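Side-chain contacts in Serine/threonine-protein kinase Tel1 (Chaetomium thermophilum, PDB 6SKY), which probably senses DNA damage and activates checkpoint signalling, transferring phosphate from ATP to serine or threonine of proteins such as histone H2A: residues T2667-L2670 against H2671-L2674; G2759-H2762 against G2763-L2767; R2799-R2802 against D2803-D2806. All coordinates share one frame; numbering follows the deposited sequence.

Overall arrangement
From the N-terminal side, three contacts follow in series in the kinase domain; none nests in or crosses another, and each is one continuous stretch that closes only a turn. Contact 1 joins strand 2667-2669 to the start of helix 2670-2681. Contact 2 turns the loop after helix 2732-2755 into strand 2766-2769, the sheet neighbour of 2667-2669; L2670 N to I2766 O, at 2.9 Å, probably bonds them, and both contacts touch the nucleotide analogue. Contact 3 starts helix 2802-2806. It reaches contact 2 through R2799 NH2, 3.0 Å from R2761 O, and contact 1 through I2804 CD1, 3.9 Å from L2670 CD2.

Contact 1: T2667-L2670 against H2671-L2674; sequences TIPL and HEYL. With AGS (phosphothiophosphoric acid-adenylate ester), chain C.
H2671 follows L2670 into the helix and sends its imidazole away from the strand, to meet the ring of H2764 edge-to-face. Next comes E2672, whose CG lies against the P2669 ring, 3.6 Å from P2669 CB. This CG sits opposite the carbonyl carbon (chi1 -51°), which lays it across the proline ring; the bend at chi2 then carries the carboxylate away. P2669 CG comes 3.5 Å from AGS O2' of the ribose. Y2673 is held by its backbone: its N donates to P2669 O at 3.1 Å, the proline being the N-cap residue of helix 2670-2681. Y2673 CB also takes the end of the fully extended I2668, whose CD1 comes within 4.0 Å, while the phenol ring goes on to F2724 in an edge-to-face pair. L2674 adds the next helical bond, N to L2670 O at 2.9 Å, and places CD1 4.0 Å from L2670 CG, the two leucines crossing at a slant one helical turn apart. Such a strand-to-helix junction, just beyond the hinge backbone of E2662 and V2664 that bonds the analogue, is characteristic of the nucleotide pocket of PI3K-related kinases.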
ATOM      1  N   THR A2667     -11.730  27.642  32.906  1.00 24.69           N
ATOM      2  CA  THR A2667     -12.622  27.328  31.810  1.00 24.69           C
ATOM      3  C   THR A2667     -13.935  28.078  31.975  1.00 24.69           C
ATOM      4  O   THR A2667     -14.151  28.812  32.934  1.00 24.69           O
ATOM      5  CB  THR A2667     -12.874  25.826  31.752  1.00 24.69           C
ATOM      6  OG1 THR A2667     -13.440  25.408  32.993  1.00 24.69           O
ATOM      7  CG2 THR A2667     -11.590  25.079  31.531  1.00 24.69           C
ATOM      8  N   ILE A2668     -14.816  27.893  31.003  1.00 22.58           N
ATOM      9  CA  ILE A2668     -16.185  28.388  31.068  1.00 22.58           C
ATOM     10  C   ILE A2668     -17.056  27.377  30.334  1.00 22.58           C
ATOM     11  O   ILE A2668     -16.648  26.877  29.286  1.00 22.58           O
ATOM     12  CB  ILE A2668     -16.303  29.800  30.471  1.00 22.58           C
ATOM     13  CG1 ILE A2668     -17.738  30.300  30.549  1.00 22.58           C
ATOM     14  CG2 ILE A2668     -15.827  29.841  29.043  1.00 22.58           C
ATOM     15  CD1 ILE A2668     -17.928  31.646  29.951  1.00 22.58           C
ATOM     16  N   PRO A2669     -18.226  27.010  30.841  1.00 22.74           N
ATOM     17  CA  PRO A2669     -19.056  26.056  30.111  1.00 22.74           C
ATOM     18  C   PRO A2669     -19.469  26.609  28.764  1.00 22.74           C
ATOM     19  O   PRO A2669     -19.651  27.810  28.593  1.00 22.74           O
ATOM     20  CB  PRO A2669     -20.253  25.861  31.033  1.00 22.74           C
ATOM     21  CG  PRO A2669     -19.722  26.153  32.354  1.00 22.74           C
ATOM     22  CD  PRO A2669     -18.752  27.255  32.185  1.00 22.74           C
ATOM     23  N   LEU A2670     -19.592  25.716  27.790  1.00 23.44           N
ATOM     24  CA  LEU A2670     -19.897  26.140  26.433  1.00 23.44           C
ATOM     25  C   LEU A2670     -21.249  26.825  26.361  1.00 23.44           C
ATOM     26  O   LEU A2670     -21.424  27.798  25.622  1.00 23.44           O
ATOM     27  CB  LEU A2670     -19.847  24.935  25.503  1.00 23.44           C
ATOM     28  CG  LEU A2670     -20.270  25.095  24.055  1.00 23.44           C
ATOM     29  CD1 LEU A2670     -19.187  25.757  23.260  1.00 23.44           C
ATOM     30  CD2 LEU A2670     -20.603  23.747  23.485  1.00 23.44           C
ATOM     31  N   HIS A2671     -22.215  26.350  27.136  1.00 28.20           N
ATOM     32  CA  HIS A2671     -23.541  26.947  27.112  1.00 28.20           C
ATOM     33  C   HIS A2671     -23.556  28.316  27.776  1.00 28.20           C
ATOM     34  O   HIS A2671     -24.266  29.218  27.316  1.00 28.20           O
ATOM     35  CB  HIS A2671     -24.524  26.011  27.793  1.00 28.20           C
ATOM     36  CG  HIS A2671     -25.916  26.106  27.263  1.00 28.20           C
ATOM     37  ND1 HIS A2671     -26.977  26.519  28.035  1.00 28.20           N
ATOM     38  CD2 HIS A2671     -26.420  25.838  26.037  1.00 28.20           C
ATOM     39  CE1 HIS A2671     -28.078  26.502  27.306  1.00 28.20           C
ATOM     40  NE2 HIS A2671     -27.766  26.094  26.090  1.00 28.20           N
ATOM     41  N   GLU A2672     -22.768  28.496  28.836  1.00 28.06           N
ATOM     42  CA  GLU A2672     -22.689  29.781  29.515  1.00 28.06           C
ATOM     43  C   GLU A2672     -21.986  30.835  28.684  1.00 28.06           C
ATOM     44  O   GLU A2672     -22.200  32.024  28.914  1.00 28.06           O
ATOM     45  CB  GLU A2672     -21.965  29.641  30.846  1.00 28.06           C
ATOM     46  CG  GLU A2672     -22.485  28.539  31.730  1.00 28.06           C
ATOM     47  CD  GLU A2672     -23.740  28.912  32.481  1.00 28.06           C
ATOM     48  OE1 GLU A2672     -24.731  29.318  31.845  1.00 28.06           O
ATOM     49  OE2 GLU A2672     -23.739  28.796  33.722  1.00 28.06           O
ATOM     50  N   TYR A2673     -21.133  30.442  27.746  1.00 26.10           N
ATOM     51  CA  TYR A2673     -20.650  31.432  26.800  1.00 26.10           C
ATOM     52  C   TYR A2673     -21.655  31.656  25.684  1.00 26.10           C
ATOM     53  O   TYR A2673     -21.910  32.798  25.302  1.00 26.10           O
ATOM     54  CB  TYR A2673     -19.301  31.034  26.203  1.00 26.10           C
ATOM     55  CG  TYR A2673     -18.919  31.963  25.077  1.00 26.10           C
ATOM     56  CD1 TYR A2673     -18.363  33.195  25.337  1.00 26.10           C
ATOM     57  CD2 TYR A2673     -19.158  31.624  23.755  1.00 26.10           C
ATOM     58  CE1 TYR A2673     -18.048  34.050  24.324  1.00 26.10           C
ATOM     59  CE2 TYR A2673     -18.849  32.477  22.740  1.00 26.10           C
ATOM     60  CZ  TYR A2673     -18.294  33.686  23.031  1.00 26.10           C
ATOM     61  OH  TYR A2673     -17.974  34.544  22.020  1.00 26.10           O
ATOM     62  N   LEU A2674     -22.238  30.586  25.149  1.00 26.55           N
ATOM     63  CA  LEU A2674     -22.993  30.713  23.913  1.00 26.55           C
ATOM     64  C   LEU A2674     -24.336  31.382  24.099  1.00 26.55           C
ATOM     65  O   LEU A2674     -24.828  32.010  23.163  1.00 26.55           O
ATOM     66  CB  LEU A2674     -23.212  29.351  23.271  1.00 26.55           C
ATOM     67  CG  LEU A2674     -22.044  28.744  22.517  1.00 26.55           C
ATOM     68  CD1 LEU A2674     -22.520  27.501  21.840  1.00 26.55           C
ATOM     69  CD2 LEU A2674     -21.521  29.725  21.518  1.00 26.55           C
TER
HETATM   70  PG  AGS C3001     -27.691  19.220  34.776  1.00 40.14           P
HETATM   71  S1G AGS C3001     -27.819  19.574  32.864  1.00 40.14           S
HETATM   72  O2G AGS C3001     -26.896  17.913  35.030  1.00 40.14           O
HETATM   73  O3G AGS C3001     -29.116  19.077  35.377  1.00 40.14           O
HETATM   74  PB  AGS C3001     -25.413  20.533  35.368  1.00 40.14           P
HETATM   75  O1B AGS C3001     -24.945  19.932  34.106  1.00 40.14           O
HETATM   76  O2B AGS C3001     -25.148  22.029  35.518  1.00 40.14           O
HETATM   77  O3B AGS C3001     -26.968  20.381  35.508  1.00 40.14           O
HETATM   78  PA  AGS C3001     -23.843  20.627  37.610  1.00 40.14           P
HETATM   79  O1A AGS C3001     -24.654  21.015  38.768  1.00 40.14           O
HETATM   80  O2A AGS C3001     -22.628  19.762  37.941  1.00 40.14           O
HETATM   81  O3A AGS C3001     -24.695  19.810  36.567  1.00 40.14           O
HETATM   82  O5' AGS C3001     -23.408  21.949  36.891  1.00 40.14           O
HETATM   83  C5' AGS C3001     -22.550  22.860  37.590  1.00 40.14           C
HETATM   84  C4' AGS C3001     -21.994  23.872  36.626  1.00 40.14           C
HETATM   85  O4' AGS C3001     -20.556  23.847  36.691  1.00 40.14           O
HETATM   86  C3' AGS C3001     -22.341  23.646  35.161  1.00 40.14           C
HETATM   87  O3' AGS C3001     -22.420  24.880  34.459  1.00 40.14           O
HETATM   88  C2' AGS C3001     -21.184  22.782  34.667  1.00 40.14           C
HETATM   89  O2' AGS C3001     -20.918  23.021  33.293  1.00 40.14           O
HETATM   90  C1' AGS C3001     -20.013  23.275  35.517  1.00 40.14           C
HETATM   91  N9  AGS C3001     -19.099  22.215  35.910  1.00 40.14           N
HETATM   92  C8  AGS C3001     -19.426  20.935  36.261  1.00 40.14           C
HETATM   93  N7  AGS C3001     -18.398  20.189  36.576  1.00 40.14           N
HETATM   94  C5  AGS C3001     -17.318  21.042  36.426  1.00 40.14           C
HETATM   95  C6  AGS C3001     -15.936  20.858  36.603  1.00 40.14           C
HETATM   96  N6  AGS C3001     -15.385  19.708  36.993  1.00 40.14           N
HETATM   97  N1  AGS C3001     -15.131  21.912  36.367  1.00 40.14           N
HETATM   98  C2  AGS C3001     -15.677  23.065  35.977  1.00 40.14           C
HETATM   99  N3  AGS C3001     -16.962  23.355  35.775  1.00 40.14           N
HETATM  100  C4  AGS C3001     -17.735  22.293  36.016  1.00 40.14           C

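Contact 2: G2759-H2762 against G2763-L2767; sequences GDRH and GHNIL. With AGS (phosphothiophosphoric acid-adenylate ester), chain C.
The imidazole of H2762 lays one face over the amide carbon of N2765, with NE2 3.9 Å from N2765 CG and the two planes 46° apart. Its chi1 of 55° puts CG between backbone N and carbonyl carbon, turning the ring back over the type I turn H2762-N2765. The N2765 amide is gripped at ND2 by two bonds: to D2760 O at 2.6 Å, nearly straight on to the carbonyl and in the amide plane, and to D2760 OD2 at 3.0 Å, met from above the carboxylate. On the R2761 side the guanidinium lies nearly parallel to the amide, its NH2 3.6 Å from N2765 CB; H2777 and I2778 O fix the arginine. Were N2765 an alanine, both D2760 acceptors would probably lose this donor and the magnesium ion one of its ligands. H2764 takes the ribose through its backbone, AGS O2' donating to H2764 O at 2.8 Å, and L2767 CD1 packs 3.8 Å from AGS C2 of the adenine. This is the DRHxxN catalytic-loop signature of PI3K-related kinases. The two bonds to D2760 probably hold the amide's rotation, consistent with its oxygen facing the magnesium ion that D2779 also binds.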
ATOM      1  N   GLY A2759     -21.672   9.467  25.067  1.00 23.29           N
ATOM      2  CA  GLY A2759     -22.883  10.228  24.866  1.00 23.29           C
ATOM      3  C   GLY A2759     -23.085  11.255  25.951  1.00 23.29           C
ATOM      4  O   GLY A2759     -22.198  11.449  26.779  1.00 23.29           O
ATOM      5  N   ASP A2760     -24.242  11.918  25.955  1.00 27.24           N
ATOM      6  CA  ASP A2760     -24.558  12.979  26.913  1.00 27.24           C
ATOM      7  C   ASP A2760     -23.685  14.210  26.683  1.00 27.24           C
ATOM      8  O   ASP A2760     -23.254  14.868  27.625  1.00 27.24           O
ATOM      9  CB  ASP A2760     -24.434  12.474  28.351  1.00 27.24           C
ATOM     10  CG  ASP A2760     -25.089  13.384  29.351  1.00 27.24           C
ATOM     11  OD1 ASP A2760     -26.205  13.869  29.084  1.00 27.24           O
ATOM     12  OD2 ASP A2760     -24.495  13.598  30.424  1.00 27.24           O
ATOM     13  N   ARG A2761     -23.434  14.530  25.421  1.00 22.54           N
ATOM     14  CA  ARG A2761     -22.513  15.600  25.045  1.00 22.54           C
ATOM     15  C   ARG A2761     -23.261  16.906  24.806  1.00 22.54           C
ATOM     16  O   ARG A2761     -23.192  17.489  23.740  1.00 22.54           O
ATOM     17  CB  ARG A2761     -21.724  15.200  23.805  1.00 22.54           C
ATOM     18  CG  ARG A2761     -20.788  14.031  23.974  1.00 22.54           C
ATOM     19  CD  ARG A2761     -19.695  14.351  24.936  1.00 22.54           C
ATOM     20  NE  ARG A2761     -19.978  13.839  26.262  1.00 22.54           N
ATOM     21  CZ  ARG A2761     -19.506  14.366  27.378  1.00 22.54           C
ATOM     22  NH1 ARG A2761     -19.811  13.836  28.539  1.00 22.54           N
ATOM     23  NH2 ARG A2761     -18.742  15.433  27.331  1.00 22.54           N
ATOM     24  N   HIS A2762     -23.982  17.371  25.818  1.00 25.99           N
ATOM     25  CA  HIS A2762     -24.669  18.643  25.696  1.00 25.99           C
ATOM     26  C   HIS A2762     -23.747  19.768  26.152  1.00 25.99           C
ATOM     27  O   HIS A2762     -22.577  19.560  26.456  1.00 25.99           O
ATOM     28  CB  HIS A2762     -25.984  18.627  26.466  1.00 25.99           C
ATOM     29  CG  HIS A2762     -25.849  18.248  27.903  1.00 25.99           C
ATOM     30  ND1 HIS A2762     -25.709  19.176  28.909  1.00 25.99           N
ATOM     31  CD2 HIS A2762     -25.856  17.041  28.509  1.00 25.99           C
ATOM     32  CE1 HIS A2762     -25.619  18.557  30.069  1.00 25.99           C
ATOM     33  NE2 HIS A2762     -25.704  17.260  29.855  1.00 25.99           N
ATOM     34  N   GLY A2763     -24.272  20.981  26.190  1.00 24.95           N
ATOM     35  CA  GLY A2763     -23.420  22.131  26.397  1.00 24.95           C
ATOM     36  C   GLY A2763     -22.910  22.332  27.798  1.00 24.95           C
ATOM     37  O   GLY A2763     -22.047  23.182  28.000  1.00 24.95           O
ATOM     38  N   HIS A2764     -23.420  21.596  28.772  1.00 27.96           N
ATOM     39  CA  HIS A2764     -22.968  21.729  30.146  1.00 27.96           C
ATOM     40  C   HIS A2764     -21.890  20.733  30.507  1.00 27.96           C
ATOM     41  O   HIS A2764     -21.365  20.791  31.619  1.00 27.96           O
ATOM     42  CB  HIS A2764     -24.139  21.578  31.104  1.00 27.96           C
ATOM     43  CG  HIS A2764     -24.987  22.803  31.210  1.00 27.96           C
ATOM     44  ND1 HIS A2764     -26.362  22.754  31.241  1.00 27.96           N
ATOM     45  CD2 HIS A2764     -24.653  24.112  31.296  1.00 27.96           C
ATOM     46  CE1 HIS A2764     -26.839  23.981  31.338  1.00 27.96           C
ATOM     47  NE2 HIS A2764     -25.822  24.823  31.374  1.00 27.96           N
ATOM     48  N   ASN A2765     -21.558  19.823  29.601  1.00 26.10           N
ATOM     49  CA  ASN A2765     -20.498  18.852  29.791  1.00 26.10           C
ATOM     50  C   ASN A2765     -19.242  19.207  29.029  1.00 26.10           C
ATOM     51  O   ASN A2765     -18.279  18.446  29.065  1.00 26.10           O
ATOM     52  CB  ASN A2765     -20.968  17.470  29.355  1.00 26.10           C
ATOM     53  CG  ASN A2765     -21.873  16.824  30.354  1.00 26.10           C
ATOM     54  OD1 ASN A2765     -21.810  17.114  31.536  1.00 26.10           O
ATOM     55  ND2 ASN A2765     -22.721  15.935  29.887  1.00 26.10           N
ATOM     56  N   ILE A2766     -19.231  20.338  28.338  1.00 17.47           N
ATOM     57  CA  ILE A2766     -18.118  20.764  27.508  1.00 17.47           C
ATOM     58  C   ILE A2766     -17.672  22.123  28.014  1.00 17.47           C
ATOM     59  O   ILE A2766     -18.476  23.055  28.082  1.00 17.47           O
ATOM     60  CB  ILE A2766     -18.515  20.828  26.027  1.00 17.47           C
ATOM     61  CG1 ILE A2766     -19.107  19.497  25.583  1.00 17.47           C
ATOM     62  CG2 ILE A2766     -17.339  21.196  25.167  1.00 17.47           C
ATOM     63  CD1 ILE A2766     -19.730  19.528  24.240  1.00 17.47           C
ATOM     64  N   LEU A2767     -16.402  22.233  28.375  1.00 26.66           N
ATOM     65  CA  LEU A2767     -15.824  23.446  28.923  1.00 26.66           C
ATOM     66  C   LEU A2767     -14.814  24.013  27.945  1.00 26.66           C
ATOM     67  O   LEU A2767     -14.082  23.265  27.304  1.00 26.66           O
ATOM     68  CB  LEU A2767     -15.139  23.166  30.258  1.00 26.66           C
ATOM     69  CG  LEU A2767     -15.885  22.334  31.292  1.00 26.66           C
ATOM     70  CD1 LEU A2767     -14.971  22.013  32.422  1.00 26.66           C
ATOM     71  CD2 LEU A2767     -17.078  23.071  31.793  1.00 26.66           C
TER
HETATM   72  PG  AGS C3001     -27.691  19.220  34.776  1.00 40.14           P
HETATM   73  S1G AGS C3001     -27.819  19.574  32.864  1.00 40.14           S
HETATM   74  O2G AGS C3001     -26.896  17.913  35.030  1.00 40.14           O
HETATM   75  O3G AGS C3001     -29.116  19.077  35.377  1.00 40.14           O
HETATM   76  PB  AGS C3001     -25.413  20.533  35.368  1.00 40.14           P
HETATM   77  O1B AGS C3001     -24.945  19.932  34.106  1.00 40.14           O
HETATM   78  O2B AGS C3001     -25.148  22.029  35.518  1.00 40.14           O
HETATM   79  O3B AGS C3001     -26.968  20.381  35.508  1.00 40.14           O
HETATM   80  PA  AGS C3001     -23.843  20.627  37.610  1.00 40.14           P
HETATM   81  O1A AGS C3001     -24.654  21.015  38.768  1.00 40.14           O
HETATM   82  O2A AGS C3001     -22.628  19.762  37.941  1.00 40.14           O
HETATM   83  O3A AGS C3001     -24.695  19.810  36.567  1.00 40.14           O
HETATM   84  O5' AGS C3001     -23.408  21.949  36.891  1.00 40.14           O
HETATM   85  C5' AGS C3001     -22.550  22.860  37.590  1.00 40.14           C
HETATM   86  C4' AGS C3001     -21.994  23.872  36.626  1.00 40.14           C
HETATM   87  O4' AGS C3001     -20.556  23.847  36.691  1.00 40.14           O
HETATM   88  C3' AGS C3001     -22.341  23.646  35.161  1.00 40.14           C
HETATM   89  O3' AGS C3001     -22.420  24.880  34.459  1.00 40.14           O
HETATM   90  C2' AGS C3001     -21.184  22.782  34.667  1.00 40.14           C
HETATM   91  O2' AGS C3001     -20.918  23.021  33.293  1.00 40.14           O
HETATM   92  C1' AGS C3001     -20.013  23.275  35.517  1.00 40.14           C
HETATM   93  N9  AGS C3001     -19.099  22.215  35.910  1.00 40.14           N
HETATM   94  C8  AGS C3001     -19.426  20.935  36.261  1.00 40.14           C
HETATM   95  N7  AGS C3001     -18.398  20.189  36.576  1.00 40.14           N
HETATM   96  C5  AGS C3001     -17.318  21.042  36.426  1.00 40.14           C
HETATM   97  C6  AGS C3001     -15.936  20.858  36.603  1.00 40.14           C
HETATM   98  N6  AGS C3001     -15.385  19.708  36.993  1.00 40.14           N
HETATM   99  N1  AGS C3001     -15.131  21.912  36.367  1.00 40.14           N
HETATM  100  C2  AGS C3001     -15.677  23.065  35.977  1.00 40.14           C
HETATM  101  N3  AGS C3001     -16.962  23.355  35.775  1.00 40.14           N
HETATM  102  C4  AGS C3001     -17.735  22.293  36.016  1.00 40.14           C

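Contact 3: R2799-R2802 against D2803-D2806; sequences RLTR and DIVD
R2802 O accepts the backbone N of D2806 at 2.9 Å, and T2801 O accepts that of V2805 at 3.2 Å: together these i to i+4 bonds make the first turn of helix 2802-2806, with T2801 at the N-cap position. T2801 OG1 is hydrogen-bonded to A2944 O at the C terminus, and R2802 likewise binds Y2943 O there and F2717 O. D2803 reaches H2678 and V2720 N, while D2806 forms a salt bridge with R2722. R2799 is bonded to R2761 O and makes a cation-pi contact with W2940, so the turn links the catalytic loop to the C-terminal FATC residues, consistent with the packing of FATC against the kinase core in this family. Outward from the polar groups, L2800 meets two helix residues. Its CG stands opposite the backbone N (chi1 -155°), which swings the branch back toward the helix, where it crosses both side chains at a slant: L2800 CD1 comes 3.7 Å from I2804 CG2 and L2800 CG 3.8 Å from V2805 CG2. On the other branch of I2804, CD1 packs 3.7 Å from T2801 OG1. R2799, extended from CG to NE, crosses this isoleucine at about a right angle. T2801 CG2 sits over one face of its guanidinium, offset toward the rim, and I2804 CD1 approaches the edge, close to the plane, 4.0 Å from R2799 NE.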
ATOM      1  N   ARG A2799     -20.790  15.582  18.980  1.00 16.49           N
ATOM      2  CA  ARG A2799     -21.398  16.905  18.871  1.00 16.49           C
ATOM      3  C   ARG A2799     -20.644  17.731  17.839  1.00 16.49           C
ATOM      4  O   ARG A2799     -19.472  18.053  18.029  1.00 16.49           O
ATOM      5  CB  ARG A2799     -21.413  17.612  20.218  1.00 16.49           C
ATOM      6  CG  ARG A2799     -22.134  18.918  20.162  1.00 16.49           C
ATOM      7  CD  ARG A2799     -22.248  19.567  21.500  1.00 16.49           C
ATOM      8  NE  ARG A2799     -23.150  20.699  21.434  1.00 16.49           N
ATOM      9  CZ  ARG A2799     -24.413  20.662  21.815  1.00 16.49           C
ATOM     10  NH1 ARG A2799     -25.169  21.730  21.706  1.00 16.49           N
ATOM     11  NH2 ARG A2799     -24.913  19.561  22.313  1.00 16.49           N
ATOM     12  N   LEU A2800     -21.311  18.049  16.738  1.00 20.83           N
ATOM     13  CA  LEU A2800     -20.751  18.860  15.666  1.00 20.83           C
ATOM     14  C   LEU A2800     -21.799  19.840  15.166  1.00 20.83           C
ATOM     15  O   LEU A2800     -22.084  19.923  13.974  1.00 20.83           O
ATOM     16  CB  LEU A2800     -20.234  17.985  14.532  1.00 20.83           C
ATOM     17  CG  LEU A2800     -19.136  18.523  13.628  1.00 20.83           C
ATOM     18  CD1 LEU A2800     -17.914  18.830  14.431  1.00 20.83           C
ATOM     19  CD2 LEU A2800     -18.815  17.501  12.579  1.00 20.83           C
ATOM     20  N   THR A2801     -22.425  20.569  16.080  1.00 22.14           N
ATOM     21  CA  THR A2801     -23.455  21.520  15.700  1.00 22.14           C
ATOM     22  C   THR A2801     -22.841  22.692  14.938  1.00 22.14           C
ATOM     23  O   THR A2801     -21.645  22.735  14.671  1.00 22.14           O
ATOM     24  CB  THR A2801     -24.211  21.992  16.933  1.00 22.14           C
ATOM     25  OG1 THR A2801     -23.358  22.806  17.737  1.00 22.14           O
ATOM     26  CG2 THR A2801     -24.644  20.814  17.742  1.00 22.14           C
ATOM     27  N   ARG A2802     -23.676  23.655  14.556  1.00 22.14           N
ATOM     28  CA  ARG A2802     -23.181  24.778  13.769  1.00 22.14           C
ATOM     29  C   ARG A2802     -22.252  25.670  14.574  1.00 22.14           C
ATOM     30  O   ARG A2802     -21.351  26.292  14.008  1.00 22.14           O
ATOM     31  CB  ARG A2802     -24.341  25.602  13.228  1.00 22.14           C
ATOM     32  CG  ARG A2802     -25.145  24.931  12.153  1.00 22.14           C
ATOM     33  CD  ARG A2802     -26.363  25.756  11.840  1.00 22.14           C
ATOM     34  NE  ARG A2802     -27.059  26.140  13.058  1.00 22.14           N
ATOM     35  CZ  ARG A2802     -27.750  27.261  13.194  1.00 22.14           C
ATOM     36  NH1 ARG A2802     -27.831  28.108  12.188  1.00 22.14           N
ATOM     37  NH2 ARG A2802     -28.343  27.536  14.338  1.00 22.14           N
ATOM     38  N   ASP A2803     -22.448  25.744  15.887  1.00 24.58           N
ATOM     39  CA  ASP A2803     -21.565  26.540  16.721  1.00 24.58           C
ATOM     40  C   ASP A2803     -20.220  25.871  16.944  1.00 24.58           C
ATOM     41  O   ASP A2803     -19.210  26.562  17.048  1.00 24.58           O
ATOM     42  CB  ASP A2803     -22.224  26.833  18.061  1.00 24.58           C
ATOM     43  CG  ASP A2803     -22.860  28.199  18.103  1.00 24.58           C
ATOM     44  OD1 ASP A2803     -24.086  28.306  17.916  1.00 24.58           O
ATOM     45  OD2 ASP A2803     -22.128  29.179  18.309  1.00 24.58           O
ATOM     46  N   ILE A2804     -20.171  24.548  17.030  1.00 20.50           N
ATOM     47  CA  ILE A2804     -18.879  23.891  17.157  1.00 20.50           C
ATOM     48  C   ILE A2804     -18.058  24.104  15.896  1.00 20.50           C
ATOM     49  O   ILE A2804     -16.852  24.343  15.960  1.00 20.50           O
ATOM     50  CB  ILE A2804     -19.058  22.396  17.487  1.00 20.50           C
ATOM     51  CG1 ILE A2804     -19.077  22.164  18.994  1.00 20.50           C
ATOM     52  CG2 ILE A2804     -17.929  21.587  16.929  1.00 20.50           C
ATOM     53  CD1 ILE A2804     -20.205  22.792  19.694  1.00 20.50           C
ATOM     54  N   VAL A2805     -18.703  24.057  14.736  1.00 20.50           N
ATOM     55  CA  VAL A2805     -18.000  24.209  13.473  1.00 20.50           C
ATOM     56  C   VAL A2805     -17.657  25.664  13.201  1.00 20.50           C
ATOM     57  O   VAL A2805     -16.680  25.953  12.509  1.00 20.50           O
ATOM     58  CB  VAL A2805     -18.847  23.604  12.348  1.00 20.50           C
ATOM     59  CG1 VAL A2805     -18.180  23.773  11.031  1.00 20.50           C
ATOM     60  CG2 VAL A2805     -19.069  22.156  12.609  1.00 20.50           C
ATOM     61  N   ASP A2806     -18.437  26.603  13.734  1.00 24.03           N
ATOM     62  CA  ASP A2806     -18.136  28.012  13.528  1.00 24.03           C
ATOM     63  C   ASP A2806     -16.816  28.410  14.165  1.00 24.03           C
ATOM     64  O   ASP A2806     -16.123  29.290  13.652  1.00 24.03           O
ATOM     65  CB  ASP A2806     -19.265  28.866  14.080  1.00 24.03           C
ATOM     66  CG  ASP A2806     -19.194  30.292  13.608  1.00 24.03           C
ATOM     67  OD1 ASP A2806     -19.227  30.520  12.387  1.00 24.03           O
ATOM     68  OD2 ASP A2806     -19.121  31.194  14.454  1.00 24.03           O
TER